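PDB 5NV9: Sodium/sialic acid symporter SiaT from Proteus mirabilis, which couples the inward sodium gradient to the uptake of the host-derived sialic acid N-acetylneuraminic acid across the bacterial inner membrane. Local coordinates for residues 75-80 with 221-226; 66-71 with 286-291; 37-42 with 104-109; 99-104 with 262-267. All blocks are in the same frame, centred on the assembly; numbering follows the deposited sequence. Where two conformers were deposited one is given.

Contact 1 of 4, residues 75-80 with 221-226; sequences DWTFII and FFPTTQ
OD1 of Asp75, a side chain that crosses the ring of Pro223 obliquely, is gripped twice by Thr77: the backbone N comes from its anti side, tilted 31° out of the carboxylate plane, and the hydroxyl OG1 from its syn side at 2.6 Å, 19° out of it. The first bond, 2.8 Å from Thr77 N to Asp75 OD1, closes an Asx turn just ahead of helix 80-87 of the LeuT fold. While OD1 is occupied in this way, Asp75 OD2 lies 3.4 Å from Pro223 CG. Loop 221-226 joins the turn through one backbone bond, Trp76 N to Phe221 O at 3.0 Å, which meets a lone pair in the carbonyl plane. Beside it the side chains of Trp76 and Phe221 run the same way, and Phe221 sets its CD1-CE1 edge over one face of the indole, toward its rim. The pair is T-shaped, with the phenyl plane at 75° to the five-membered ring, and the indole NE1 is bonded to Ser293. Phe222 CZ touches Trp76 CB, and Ile79 CG2 meets the Phe222 ring edge in plane, 3.9 Å from CZ. Residues 221-226 and the start of 75-80 are periplasmic; the side chain of Ile79, beside sialic acid-binding Gln82, is about 8 Å from the bound sugar. At the polar end a water donates to Thr77 OG1 at 2.8 Å and accepts from Gln226 NE2 at 3.1 Å.

Contact 2 of 4, residues 66-71 with 286-291; sequences SIPAKA and IFFFAI
Ile67 places its CG2 methyl over the centre of the Phe289 ring, a CH-pi contact 7° off the ring normal and the tight heart of a helix-helix crossing in the LeuT fold. Helix 61-73, kinked at Pro68, passes helix 267-301, and the axes of segments 66-71 and 286-291 approach to 7.2 Å at a signed crossing angle of -46°. The methyl stands 3.4 Å from the Phe289 ring centroid: CB of Ile67 points toward the other helix, and CG2, anti to the backbone N, continues over the ring. Two side-chain carbons also come close to carbonyl oxygens: Ala71 CB lies 3.3 Å from Phe289 O, and Pro68 CG 3.3 Å from Phe288 O. The looser part is where Pro68 runs alongside Phe288 and reaches Ile291. All six touching residues are buried, and Leu316 touches both Pro68 and Ile291. The side chain of Ile67 is about 5 Å from the bound sialic acid, consistent with a crossing behind the substrate pocket. At the loose end Pro68 CB stays 4.1 Å from Ile291 CG2.

Contact 3 of 4, residues 37-42 with 104-109; sequences DYFRGG and KITSAY
Arg40, Thr106 and Lys104 have the most surface buried, and Arg40 does the bonding. On the cytoplasmic side of the LeuT fold it stands in the last turn of helix 35-40, and its guanidinium reaches to the loop that leaves helix 89-102 through a Schellman motif at Lys104. Arg40 NH1 donates to Ile105 O at 2.7 Å. The oxygen lies in the guanidinium plane, whereas the nitrogen stands 44° out of the carbonyl plane. A bend at chi3 (35°) turns NE of Arg40 out of an extended start of the chain, and NE is tied back to Asp36 by a salt bridge, so NE and NH1 each have an acceptor. Thr106 crosses the arginine obliquely, its OG1 3.6 Å from Arg40 CD, while its other branch, CG2, meets Phe39 CB at 4.1 Å. Lys104 contributes mainly backbone, its carbonyl carbon 3.3 Å from Arg40 NH1, and its amine leads away. The two like charges may repel each other mildly. The contact joins the end of helix 35-40 to the loop before helix 110-115; Gln255 NE2 donates to Thr106 O and Gln259 NE2 to Phe39 O. Arg40 NH2 remains 5.7 Å from Lys104 NZ.

Contact 4 of 4, residues 99-104 with 262-267; sequences FFRKLK and IVTDSI
The backbones come closest at Arg101 and Ile262, whose CA atoms are 5.9 Å apart where the last turn of helix 89-102 meets the loop leading into helix 267-301. Arg101 gives about half of the buried surface. Its chain bends at chi3 (71°), which turns NE, and the guanidinium ends up end-on to one carbonyl: NH1 at 3.0 Å and NH2 at 3.1 Å both donate to Thr264 O. That oxygen lies close to the guanidinium plane, while the two nitrogens approach it from the same face of the carbonyl. NH1 also bonds to Tyr261 O, giving the arginine a second backbone acceptor. Ser266 O sits 3.7 Å above one guanidinium face, toward its rim, and farther back Arg101 CD touches Ile267 CD1 at 4.0 Å. Ile262 CG2 packs on Phe100, 4.4 Å from its CB. Away from the ion and sugar sites, this is a cytoplasmic loop pinned by two guanidinium nitrogens of Arg101 meeting one carbonyl end-on, beside Ser266, whose OG caps Glu269 N as N-cap of helix 267-301.

How the contacts relate
Two pairs emerge, about 35 to 39 Å apart between centres. Contacts 1 and 2 lie toward the periplasmic side near the sugar, contacts 3 and 4 on the cytoplasmic side. Contact 2 is the buried core, apolar and without a hydrogen bond across it; contact 1 mixes ring packing with a water-linked polar edge. They meet where Ile79 N lies 3.4 Å from Phe289 CZ. The cytoplasmic pair is only partly buried and relies on arginines reaching backbone carbonyls. Both use the end of helix 89-102, sharing Lys104, and Arg40 CG packs on Ile262 CD1 at 3.6 Å. Chemistry thus changes from apolar packing between buried helices to arginine-carbonyl bonds at partly buried loops.

Contact 1 of 4, residues 75-80 with 221-226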
loop_
_atom_site.group_PDB
_atom_site.type_symbol
_atom_site.label_atom_id
_atom_site.label_comp_id
_atom_site.label_asym_id
_atom_site.label_seq_id
_atom_site.Cartn_x
_atom_site.Cartn_y
_atom_site.Cartn_z
ATOM N N ASP A 75 -15.878 -8.929 -12.379
ATOM C CA ASP A 75 -16.150 -9.995 -11.487
ATOM C C ASP A 75 -15.332 -9.913 -10.175
ATOM O O ASP A 75 -14.702 -8.882 -9.864
ATOM C CB ASP A 75 -15.919 -11.283 -12.256
ATOM C CG ASP A 75 -14.499 -11.387 -12.828
ATOM O OD1 ASP A 75 -13.516 -11.238 -12.071
ATOM O OD2 ASP A 75 -14.344 -11.695 -14.021
ATOM N N TRP A 76 -15.352 -10.982 -9.387
ATOM C CA TRP A 76 -14.602 -11.023 -8.134
ATOM C C TRP A 76 -13.279 -11.740 -8.278
ATOM O O TRP A 76 -12.646 -11.976 -7.265
ATOM C CB TRP A 76 -15.386 -11.762 -7.061
ATOM C CG TRP A 76 -16.542 -11.034 -6.455
ATOM C CD1 TRP A 76 -17.420 -10.209 -7.086
ATOM C CD2 TRP A 76 -16.975 -11.141 -5.115
ATOM N NE1 TRP A 76 -18.345 -9.737 -6.192
ATOM C CE2 TRP A 76 -18.084 -10.283 -4.966
ATOM C CE3 TRP A 76 -16.485 -11.838 -3.989
ATOM C CZ2 TRP A 76 -18.773 -10.151 -3.763
ATOM C CZ3 TRP A 76 -17.146 -11.680 -2.785
ATOM C CH2 TRP A 76 -18.274 -10.810 -2.669
ATOM N N THR A 77 -12.822 -12.089 -9.476
ATOM C CA THR A 77 -11.605 -12.924 -9.523
ATOM C C THR A 77 -10.380 -12.364 -8.775
ATOM O O THR A 77 -9.624 -13.123 -8.228
ATOM C CB THR A 77 -11.197 -13.310 -10.944
ATOM O OG1 THR A 77 -11.101 -12.159 -11.760
ATOM C CG2 THR A 77 -12.186 -14.267 -11.514
ATOM N N PHE A 78 -10.185 -11.050 -8.783
ATOM C CA PHE A 78 -9.094 -10.419 -8.080
ATOM C C PHE A 78 -9.020 -10.665 -6.573
ATOM O O PHE A 78 -7.963 -10.549 -5.984
ATOM C CB PHE A 78 -9.121 -8.920 -8.303
ATOM C CG PHE A 78 -8.429 -8.465 -9.568
ATOM C CD1 PHE A 78 -8.666 -9.099 -10.809
ATOM C CD2 PHE A 78 -7.645 -7.318 -9.548
ATOM C CE1 PHE A 78 -8.066 -8.638 -11.976
ATOM C CE2 PHE A 78 -7.011 -6.864 -10.720
ATOM C CZ PHE A 78 -7.238 -7.515 -11.933
ATOM N N ILE A 79 -10.146 -11.020 -5.951
ATOM C CA ILE A 79 -10.188 -11.290 -4.530
ATOM C C ILE A 79 -9.251 -12.474 -4.192
ATOM O O ILE A 79 -8.784 -12.582 -3.060
ATOM C CB ILE A 79 -11.645 -11.482 -3.971
ATOM C CG1 ILE A 79 -11.707 -11.072 -2.490
ATOM C CG2 ILE A 79 -12.155 -12.922 -4.197
ATOM C CD1 ILE A 79 -13.037 -11.310 -1.819
ATOM N N ILE A 80 -8.932 -13.329 -5.142
ATOM C CA ILE A 80 -7.931 -14.374 -4.887
ATOM C C ILE A 80 -6.646 -13.695 -4.359
ATOM O O ILE A 80 -6.000 -14.195 -3.434
ATOM C CB ILE A 80 -7.731 -15.289 -6.119
ATOM C CG1 ILE A 80 -9.014 -16.089 -6.402
ATOM C CG2 ILE A 80 -6.644 -16.329 -5.886
ATOM C CD1 ILE A 80 -9.124 -16.543 -7.842
ATOM N N PHE A 221 -19.341 -13.536 -10.375
ATOM C CA PHE A 221 -18.479 -13.962 -9.245
ATOM C C PHE A 221 -17.158 -14.547 -9.761
ATOM O O PHE A 221 -16.173 -13.833 -9.826
ATOM C CB PHE A 221 -19.202 -14.918 -8.317
ATOM C CG PHE A 221 -20.250 -14.253 -7.486
ATOM C CD1 PHE A 221 -19.911 -13.253 -6.606
ATOM C CD2 PHE A 221 -21.563 -14.653 -7.550
ATOM C CE1 PHE A 221 -20.876 -12.645 -5.808
ATOM C CE2 PHE A 221 -22.559 -14.037 -6.772
ATOM C CZ PHE A 221 -22.207 -13.029 -5.911
ATOM N N PHE A 222 -17.145 -15.808 -10.177
ATOM C CA PHE A 222 -15.899 -16.473 -10.620
ATOM C C PHE A 222 -16.174 -17.127 -11.950
ATOM O O PHE A 222 -16.432 -18.338 -11.997
ATOM C CB PHE A 222 -15.394 -17.459 -9.543
ATOM C CG PHE A 222 -15.102 -16.791 -8.225
ATOM C CD1 PHE A 222 -13.915 -16.134 -8.018
ATOM C CD2 PHE A 222 -16.058 -16.758 -7.227
ATOM C CE1 PHE A 222 -13.653 -15.510 -6.819
ATOM C CE2 PHE A 222 -15.815 -16.126 -6.019
ATOM C CZ PHE A 222 -14.615 -15.490 -5.819
ATOM N N PRO A 223 -16.190 -16.327 -13.041
ATOM C CA PRO A 223 -16.618 -16.939 -14.326
ATOM C C PRO A 223 -15.549 -17.961 -14.786
ATOM O O PRO A 223 -14.363 -17.673 -14.721
ATOM C CB PRO A 223 -16.714 -15.736 -15.297
ATOM C CG PRO A 223 -15.998 -14.611 -14.612
ATOM C CD PRO A 223 -15.920 -14.885 -13.162
ATOM N N THR A 224 -15.965 -19.157 -15.165
ATOM C CA THR A 224 -15.015 -20.200 -15.490
ATOM C C THR A 224 -14.336 -19.919 -16.844
ATOM O O THR A 224 -13.318 -20.507 -17.159
ATOM C CB THR A 224 -15.680 -21.575 -15.481
ATOM O OG1 THR A 224 -16.779 -21.565 -16.372
ATOM C CG2 THR A 224 -16.165 -21.912 -14.115
ATOM N N THR A 225 -14.887 -18.985 -17.614
ATOM C CA THR A 225 -14.234 -18.518 -18.817
ATOM C C THR A 225 -12.920 -17.801 -18.511
ATOM O O THR A 225 -12.075 -17.636 -19.414
ATOM C CB THR A 225 -15.134 -17.556 -19.615
ATOM O OG1 THR A 225 -15.635 -16.543 -18.751
ATOM C CG2 THR A 225 -16.319 -18.298 -20.200
ATOM N N GLN A 226 -12.731 -17.379 -17.260
ATOM C CA GLN A 226 -11.443 -16.833 -16.836
ATOM C C GLN A 226 -10.455 -17.866 -16.265
ATOM O O GLN A 226 -9.362 -17.493 -15.822
ATOM C CB GLN A 226 -11.694 -15.735 -15.834
ATOM C CG GLN A 226 -12.417 -14.592 -16.463
ATOM C CD GLN A 226 -11.589 -13.926 -17.535
ATOM O OE1 GLN A 226 -11.835 -14.086 -18.746
ATOM N NE2 GLN A 226 -10.568 -13.206 -17.103
HETATM O O HOH W 1 -9.905 -13.097 -14.065
#

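Contact 2 of 4, residues 66-71 with 286-291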
loop_
_atom_site.group_PDB
_atom_site.type_symbol
_atom_site.label_atom_id
_atom_site.label_comp_id
_atom_site.label_asym_id
_atom_site.label_seq_id
_atom_site.Cartn_x
_atom_site.Cartn_y
_atom_site.Cartn_z
ATOM N N SER A 66 -11.202 1.456 -6.751
ATOM C CA SER A 66 -11.026 0.549 -7.868
ATOM C C SER A 66 -11.656 -0.802 -7.725
ATOM O O SER A 66 -12.048 -1.377 -8.718
ATOM C CB SER A 66 -9.535 0.237 -8.108
ATOM O OG SER A 66 -8.956 1.407 -8.562
ATOM N N ILE A 67 -11.646 -1.356 -6.527
ATOM C CA ILE A 67 -12.112 -2.726 -6.369
ATOM C C ILE A 67 -13.628 -2.759 -6.616
ATOM O O ILE A 67 -14.090 -3.598 -7.421
ATOM C CB ILE A 67 -11.720 -3.404 -5.046
ATOM C CG1 ILE A 67 -10.251 -3.888 -5.015
ATOM C CG2 ILE A 67 -12.653 -4.572 -4.767
ATOM C CD1 ILE A 67 -9.778 -4.684 -6.220
ATOM N N PRO A 68 -14.397 -1.840 -5.978
ATOM C CA PRO A 68 -15.825 -1.733 -6.349
ATOM C C PRO A 68 -16.068 -1.485 -7.863
ATOM O O PRO A 68 -16.983 -2.093 -8.433
ATOM C CB PRO A 68 -16.335 -0.556 -5.501
ATOM C CG PRO A 68 -15.428 -0.580 -4.288
ATOM C CD PRO A 68 -14.064 -0.994 -4.831
ATOM N N ALA A 69 -15.309 -0.571 -8.488
ATOM C CA ALA A 69 -15.467 -0.356 -9.941
ATOM C C ALA A 69 -15.188 -1.633 -10.737
ATOM O O ALA A 69 -15.869 -1.923 -11.709
ATOM C CB ALA A 69 -14.560 0.755 -10.403
ATOM N N LYS A 70 -14.223 -2.433 -10.256
ATOM C CA LYS A 70 -13.831 -3.652 -10.894
ATOM C C LYS A 70 -14.929 -4.725 -10.723
ATOM O O LYS A 70 -15.279 -5.396 -11.696
ATOM C CB LYS A 70 -12.530 -4.132 -10.317
ATOM C CG LYS A 70 -12.009 -5.417 -10.955
ATOM C CD LYS A 70 -10.491 -5.421 -10.984
ATOM C CE LYS A 70 -9.956 -4.775 -12.258
ATOM N NZ LYS A 70 -10.251 -5.641 -13.437
ATOM N N ALA A 71 -15.528 -4.858 -9.541
ATOM C CA ALA A 71 -16.595 -5.883 -9.392
ATOM C C ALA A 71 -17.829 -5.470 -10.212
ATOM O O ALA A 71 -18.530 -6.314 -10.752
ATOM C CB ALA A 71 -16.970 -6.057 -7.945
ATOM N N ILE A 286 -13.712 -8.262 1.003
ATOM C CA ILE A 286 -14.934 -8.839 0.505
ATOM C C ILE A 286 -16.022 -7.752 0.380
ATOM O O ILE A 286 -16.807 -7.759 -0.577
ATOM C CB ILE A 286 -15.521 -9.892 1.449
ATOM C CG1 ILE A 286 -14.631 -11.100 1.583
ATOM C CG2 ILE A 286 -16.854 -10.387 0.913
ATOM C CD1 ILE A 286 -15.137 -12.072 2.647
ATOM N N PHE A 287 -16.080 -6.831 1.341
ATOM C CA PHE A 287 -17.108 -5.759 1.284
ATOM C C PHE A 287 -16.898 -4.807 0.113
ATOM O O PHE A 287 -17.905 -4.343 -0.456
ATOM C CB PHE A 287 -17.280 -5.001 2.592
ATOM C CG PHE A 287 -18.004 -5.782 3.623
ATOM C CD1 PHE A 287 -17.325 -6.691 4.432
ATOM C CD2 PHE A 287 -19.370 -5.637 3.784
ATOM C CE1 PHE A 287 -18.003 -7.445 5.380
ATOM C CE2 PHE A 287 -20.044 -6.407 4.714
ATOM C CZ PHE A 287 -19.365 -7.313 5.513
ATOM N N PHE A 288 -15.638 -4.575 -0.300
ATOM C CA PHE A 288 -15.382 -3.712 -1.464
ATOM C C PHE A 288 -15.878 -4.368 -2.775
ATOM O O PHE A 288 -16.446 -3.700 -3.623
ATOM C CB PHE A 288 -13.933 -3.254 -1.511
ATOM C CG PHE A 288 -13.598 -2.279 -0.422
ATOM C CD1 PHE A 288 -14.012 -0.951 -0.512
ATOM C CD2 PHE A 288 -12.936 -2.669 0.715
ATOM C CE1 PHE A 288 -13.779 -0.043 0.534
ATOM C CE2 PHE A 288 -12.703 -1.766 1.770
ATOM C CZ PHE A 288 -13.092 -0.450 1.662
ATOM N N PHE A 289 -15.680 -5.668 -2.914
ATOM C CA PHE A 289 -16.239 -6.410 -4.056
ATOM C C PHE A 289 -17.756 -6.373 -3.966
ATOM O O PHE A 289 -18.424 -6.070 -4.959
ATOM C CB PHE A 289 -15.721 -7.864 -4.068
ATOM C CG PHE A 289 -14.301 -7.959 -4.533
ATOM C CD1 PHE A 289 -14.027 -7.961 -5.887
ATOM C CD2 PHE A 289 -13.218 -7.928 -3.629
ATOM C CE1 PHE A 289 -12.703 -8.026 -6.346
ATOM C CE2 PHE A 289 -11.893 -7.956 -4.105
ATOM C CZ PHE A 289 -11.640 -7.989 -5.472
ATOM N N ALA A 290 -18.293 -6.673 -2.777
ATOM C CA ALA A 290 -19.739 -6.736 -2.597
ATOM C C ALA A 290 -20.383 -5.422 -2.940
ATOM O O ALA A 290 -21.464 -5.402 -3.569
ATOM C CB ALA A 290 -20.138 -7.238 -1.212
ATOM N N ILE A 291 -19.689 -4.327 -2.631
ATOM C CA ILE A 291 -20.162 -3.010 -3.018
ATOM C C ILE A 291 -20.348 -2.800 -4.543
ATOM O O ILE A 291 -21.399 -2.283 -4.961
ATOM C CB ILE A 291 -19.328 -1.868 -2.388
ATOM C CG1 ILE A 291 -19.641 -1.766 -0.902
ATOM C CG2 ILE A 291 -19.657 -0.540 -3.020
ATOM C CD1 ILE A 291 -18.489 -1.120 -0.153
#

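Contact 3 of 4, residues 37-42 with 104-109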
loop_
_atom_site.group_PDB
_atom_site.type_symbol
_atom_site.label_atom_id
_atom_site.label_comp_id
_atom_site.label_asym_id
_atom_site.label_seq_id
_atom_site.Cartn_x
_atom_site.Cartn_y
_atom_site.Cartn_z
ATOM N N ASP A 37 12.799 6.482 18.538
ATOM C CA ASP A 37 11.419 6.896 18.747
ATOM C C ASP A 37 10.692 7.092 17.431
ATOM O O ASP A 37 9.654 6.508 17.226
ATOM C CB ASP A 37 11.300 8.171 19.583
ATOM C CG ASP A 37 11.884 7.990 20.990
ATOM O OD1 ASP A 37 11.582 6.956 21.703
ATOM O OD2 ASP A 37 12.691 8.873 21.331
ATOM N N TYR A 38 11.273 7.870 16.542
ATOM C CA TYR A 38 10.561 8.341 15.373
ATOM C C TYR A 38 10.261 7.241 14.337
ATOM O O TYR A 38 9.252 7.328 13.651
ATOM C CB TYR A 38 11.369 9.461 14.746
ATOM C CG TYR A 38 10.608 10.455 13.928
ATOM C CD1 TYR A 38 9.904 11.507 14.536
ATOM C CD2 TYR A 38 10.631 10.404 12.543
ATOM C CE1 TYR A 38 9.239 12.454 13.780
ATOM C CE2 TYR A 38 9.986 11.357 11.789
ATOM C CZ TYR A 38 9.263 12.358 12.414
ATOM O OH TYR A 38 8.648 13.317 11.649
ATOM N N PHE A 39 11.159 6.254 14.216
ATOM C CA PHE A 39 11.042 5.192 13.218
ATOM C C PHE A 39 10.693 3.822 13.812
ATOM O O PHE A 39 10.109 2.998 13.115
ATOM C CB PHE A 39 12.323 5.086 12.376
ATOM C CG PHE A 39 12.669 6.340 11.573
ATOM C CD1 PHE A 39 11.768 6.892 10.712
ATOM C CD2 PHE A 39 13.903 6.949 11.721
ATOM C CE1 PHE A 39 12.077 8.003 9.986
ATOM C CE2 PHE A 39 14.244 8.077 10.997
ATOM C CZ PHE A 39 13.335 8.599 10.100
ATOM N N ARG A 40 11.101 3.566 15.066
ATOM C CA ARG A 40 10.907 2.259 15.700
ATOM C C ARG A 40 9.872 2.341 16.828
ATOM O O ARG A 40 9.401 1.317 17.307
ATOM C CB ARG A 40 12.232 1.665 16.179
ATOM C CG ARG A 40 13.230 1.457 15.015
ATOM C CD ARG A 40 14.641 0.884 15.398
ATOM N NE ARG A 40 14.521 -0.064 16.486
ATOM C CZ ARG A 40 14.483 -1.382 16.393
ATOM N NH1 ARG A 40 14.667 -2.019 15.260
ATOM N NH2 ARG A 40 14.327 -2.068 17.497
ATOM N N GLY A 41 9.478 3.551 17.238
ATOM C CA GLY A 41 8.426 3.683 18.242
ATOM C C GLY A 41 8.836 3.232 19.663
ATOM O O GLY A 41 7.967 3.012 20.510
ATOM N N GLY A 42 10.141 3.134 19.927
ATOM C CA GLY A 42 10.673 2.652 21.186
ATOM C C GLY A 42 10.166 1.296 21.664
ATOM O O GLY A 42 10.181 1.021 22.835
ATOM N N LYS A 104 17.862 -5.587 14.420
ATOM C CA LYS A 104 17.438 -4.301 14.949
ATOM C C LYS A 104 17.416 -3.244 13.852
ATOM O O LYS A 104 17.971 -2.131 13.981
ATOM C CB LYS A 104 18.347 -3.843 16.083
ATOM C CG LYS A 104 18.522 -4.871 17.190
ATOM C CD LYS A 104 17.264 -5.037 18.014
ATOM C CE LYS A 104 17.553 -5.800 19.299
ATOM N NZ LYS A 104 16.558 -6.894 19.530
ATOM N N ILE A 105 16.747 -3.593 12.760
ATOM C CA ILE A 105 16.744 -2.731 11.597
ATOM C C ILE A 105 15.948 -1.474 11.865
ATOM O O ILE A 105 14.942 -1.520 12.575
ATOM C CB ILE A 105 16.210 -3.448 10.335
ATOM C CG1 ILE A 105 14.783 -3.950 10.490
ATOM C CG2 ILE A 105 17.126 -4.616 10.002
ATOM C CD1 ILE A 105 13.909 -3.653 9.310
ATOM N N THR A 106 16.406 -0.366 11.284
ATOM C CA THR A 106 15.564 0.759 11.053
ATOM C C THR A 106 14.954 0.597 9.639
ATOM O O THR A 106 13.719 0.571 9.496
ATOM C CB THR A 106 16.346 2.077 11.242
ATOM O OG1 THR A 106 16.492 2.286 12.642
ATOM C CG2 THR A 106 15.620 3.288 10.637
ATOM N N SER A 107 15.816 0.374 8.649
ATOM C CA SER A 107 15.397 0.131 7.240
ATOM C C SER A 107 15.533 -1.360 6.905
ATOM O O SER A 107 16.530 -1.962 7.209
ATOM C CB SER A 107 16.255 0.953 6.281
ATOM O OG SER A 107 16.017 0.640 4.937
ATOM N N ALA A 108 14.536 -1.912 6.249
ATOM C CA ALA A 108 14.576 -3.304 5.777
ATOM C C ALA A 108 15.793 -3.648 4.932
ATOM O O ALA A 108 16.296 -4.823 4.994
ATOM C CB ALA A 108 13.306 -3.608 4.988
ATOM N N TYR A 109 16.294 -2.641 4.207
ATOM C CA TYR A 109 17.368 -2.832 3.182
ATOM C C TYR A 109 18.746 -3.063 3.833
ATOM O O TYR A 109 19.696 -3.549 3.206
ATOM C CB TYR A 109 17.295 -1.728 2.110
ATOM C CG TYR A 109 15.881 -1.631 1.619
ATOM C CD1 TYR A 109 15.251 -2.742 1.014
ATOM C CD2 TYR A 109 15.073 -0.495 1.929
ATOM C CE1 TYR A 109 13.896 -2.690 0.658
ATOM C CE2 TYR A 109 13.724 -0.442 1.558
ATOM C CZ TYR A 109 13.124 -1.546 0.967
ATOM O OH TYR A 109 11.777 -1.497 0.644
#

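Contact 4 of 4, residues 99-104 with 262-267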
loop_
_atom_site.group_PDB
_atom_site.type_symbol
_atom_site.label_atom_id
_atom_site.label_comp_id
_atom_site.label_asym_id
_atom_site.label_seq_id
_atom_site.Cartn_x
_atom_site.Cartn_y
_atom_site.Cartn_z
ATOM N N PHE A 99 15.240 -12.309 10.986
ATOM C CA PHE A 99 16.405 -11.516 10.545
ATOM C C PHE A 99 16.207 -10.057 10.801
ATOM O O PHE A 99 17.095 -9.385 11.347
ATOM C CB PHE A 99 16.735 -11.753 9.068
ATOM C CG PHE A 99 17.361 -13.102 8.826
ATOM C CD1 PHE A 99 16.586 -14.211 8.641
ATOM C CD2 PHE A 99 18.750 -13.243 8.808
ATOM C CE1 PHE A 99 17.171 -15.437 8.462
ATOM C CE2 PHE A 99 19.327 -14.474 8.614
ATOM C CZ PHE A 99 18.533 -15.576 8.454
ATOM N N PHE A 100 15.014 -9.581 10.456
ATOM C CA PHE A 100 14.678 -8.175 10.591
ATOM C C PHE A 100 14.755 -7.770 12.076
ATOM O O PHE A 100 15.273 -6.694 12.406
ATOM C CB PHE A 100 13.249 -7.869 10.037
ATOM C CG PHE A 100 13.122 -7.910 8.514
ATOM C CD1 PHE A 100 14.060 -7.309 7.681
ATOM C CD2 PHE A 100 12.035 -8.519 7.908
ATOM C CE1 PHE A 100 13.910 -7.346 6.265
ATOM C CE2 PHE A 100 11.887 -8.562 6.513
ATOM C CZ PHE A 100 12.811 -7.966 5.685
ATOM N N ARG A 101 14.200 -8.589 12.955
ATOM C CA ARG A 101 14.199 -8.269 14.341
ATOM C C ARG A 101 15.586 -8.352 14.954
ATOM O O ARG A 101 15.947 -7.474 15.719
ATOM C CB ARG A 101 13.226 -9.148 15.114
ATOM C CG ARG A 101 11.804 -8.670 14.818
ATOM C CD ARG A 101 10.747 -9.416 15.599
ATOM N NE ARG A 101 10.807 -9.052 17.015
ATOM C CZ ARG A 101 10.332 -7.937 17.576
ATOM N NH1 ARG A 101 9.729 -6.965 16.868
ATOM N NH2 ARG A 101 10.488 -7.801 18.856
ATOM N N LYS A 102 16.333 -9.422 14.662
ATOM C CA LYS A 102 17.623 -9.632 15.314
ATOM C C LYS A 102 18.645 -8.619 14.875
ATOM O O LYS A 102 19.575 -8.299 15.624
ATOM C CB LYS A 102 18.179 -11.009 15.032
ATOM C CG LYS A 102 17.461 -12.073 15.826
ATOM C CD LYS A 102 17.920 -13.415 15.391
ATOM C CE LYS A 102 16.916 -14.476 15.733
ATOM N NZ LYS A 102 16.999 -14.727 17.148
ATOM N N LEU A 103 18.501 -8.134 13.648
ATOM C CA LEU A 103 19.379 -7.070 13.170
ATOM C C LEU A 103 18.963 -5.710 13.685
ATOM O O LEU A 103 19.648 -4.770 13.401
ATOM C CB LEU A 103 19.486 -7.037 11.628
ATOM C CG LEU A 103 20.158 -8.234 10.903
ATOM C CD1 LEU A 103 19.837 -8.195 9.420
ATOM C CD2 LEU A 103 21.658 -8.317 11.106
ATOM N N LYS A 104 17.862 -5.587 14.420
ATOM C CA LYS A 104 17.438 -4.301 14.949
ATOM C C LYS A 104 17.416 -3.244 13.852
ATOM O O LYS A 104 17.971 -2.131 13.981
ATOM C CB LYS A 104 18.347 -3.843 16.083
ATOM C CG LYS A 104 18.522 -4.871 17.190
ATOM C CD LYS A 104 17.264 -5.037 18.014
ATOM C CE LYS A 104 17.553 -5.800 19.299
ATOM N NZ LYS A 104 16.558 -6.894 19.530
ATOM N N ILE A 262 8.966 -4.477 13.486
ATOM C CA ILE A 262 9.999 -4.162 14.478
ATOM C C ILE A 262 9.528 -3.148 15.556
ATOM O O ILE A 262 10.281 -2.804 16.470
ATOM C CB ILE A 262 11.311 -3.721 13.768
ATOM C CG1 ILE A 262 11.132 -2.539 12.823
ATOM C CG2 ILE A 262 11.789 -4.850 12.849
ATOM C CD1 ILE A 262 11.347 -1.206 13.461
ATOM N N VAL A 263 8.295 -2.652 15.448
ATOM C CA VAL A 263 7.788 -1.717 16.468
ATOM C C VAL A 263 7.240 -2.381 17.719
ATOM O O VAL A 263 7.003 -1.692 18.748
ATOM C CB VAL A 263 6.706 -0.765 15.896
ATOM C CG1 VAL A 263 7.270 0.107 14.817
ATOM C CG2 VAL A 263 5.482 -1.496 15.412
ATOM N N THR A 264 6.959 -3.682 17.626
ATOM C CA THR A 264 6.501 -4.505 18.738
ATOM C C THR A 264 7.665 -4.982 19.605
ATOM O O THR A 264 8.774 -5.227 19.113
ATOM C CB THR A 264 5.797 -5.730 18.198
ATOM O OG1 THR A 264 6.529 -6.228 17.046
ATOM C CG2 THR A 264 4.451 -5.349 17.754
ATOM N N ASP A 265 7.381 -5.251 20.868
ATOM C CA ASP A 265 8.457 -5.478 21.817
ATOM C C ASP A 265 8.879 -6.944 21.921
ATOM O O ASP A 265 9.922 -7.237 22.439
ATOM C CB ASP A 265 8.077 -4.937 23.186
ATOM C CG ASP A 265 9.259 -4.538 23.972
ATOM O OD1 ASP A 265 9.959 -3.617 23.541
ATOM O OD2 ASP A 265 9.503 -5.152 25.026
ATOM N N SER A 266 8.067 -7.852 21.423
ATOM C CA SER A 266 8.402 -9.256 21.494
ATOM C C SER A 266 7.902 -9.937 20.257
ATOM O O SER A 266 7.163 -9.342 19.445
ATOM C CB SER A 266 7.706 -9.855 22.709
ATOM O OG SER A 266 6.288 -9.786 22.545
ATOM N N ILE A 267 8.285 -11.208 20.113
ATOM C CA ILE A 267 7.907 -12.001 18.945
ATOM C C ILE A 267 6.444 -12.396 19.122
ATOM O O ILE A 267 5.715 -12.565 18.137
ATOM C CB ILE A 267 8.860 -13.193 18.683
ATOM C CG1 ILE A 267 8.607 -13.815 17.301
ATOM C CG2 ILE A 267 8.690 -14.273 19.714
ATOM C CD1 ILE A 267 9.303 -13.090 16.159
#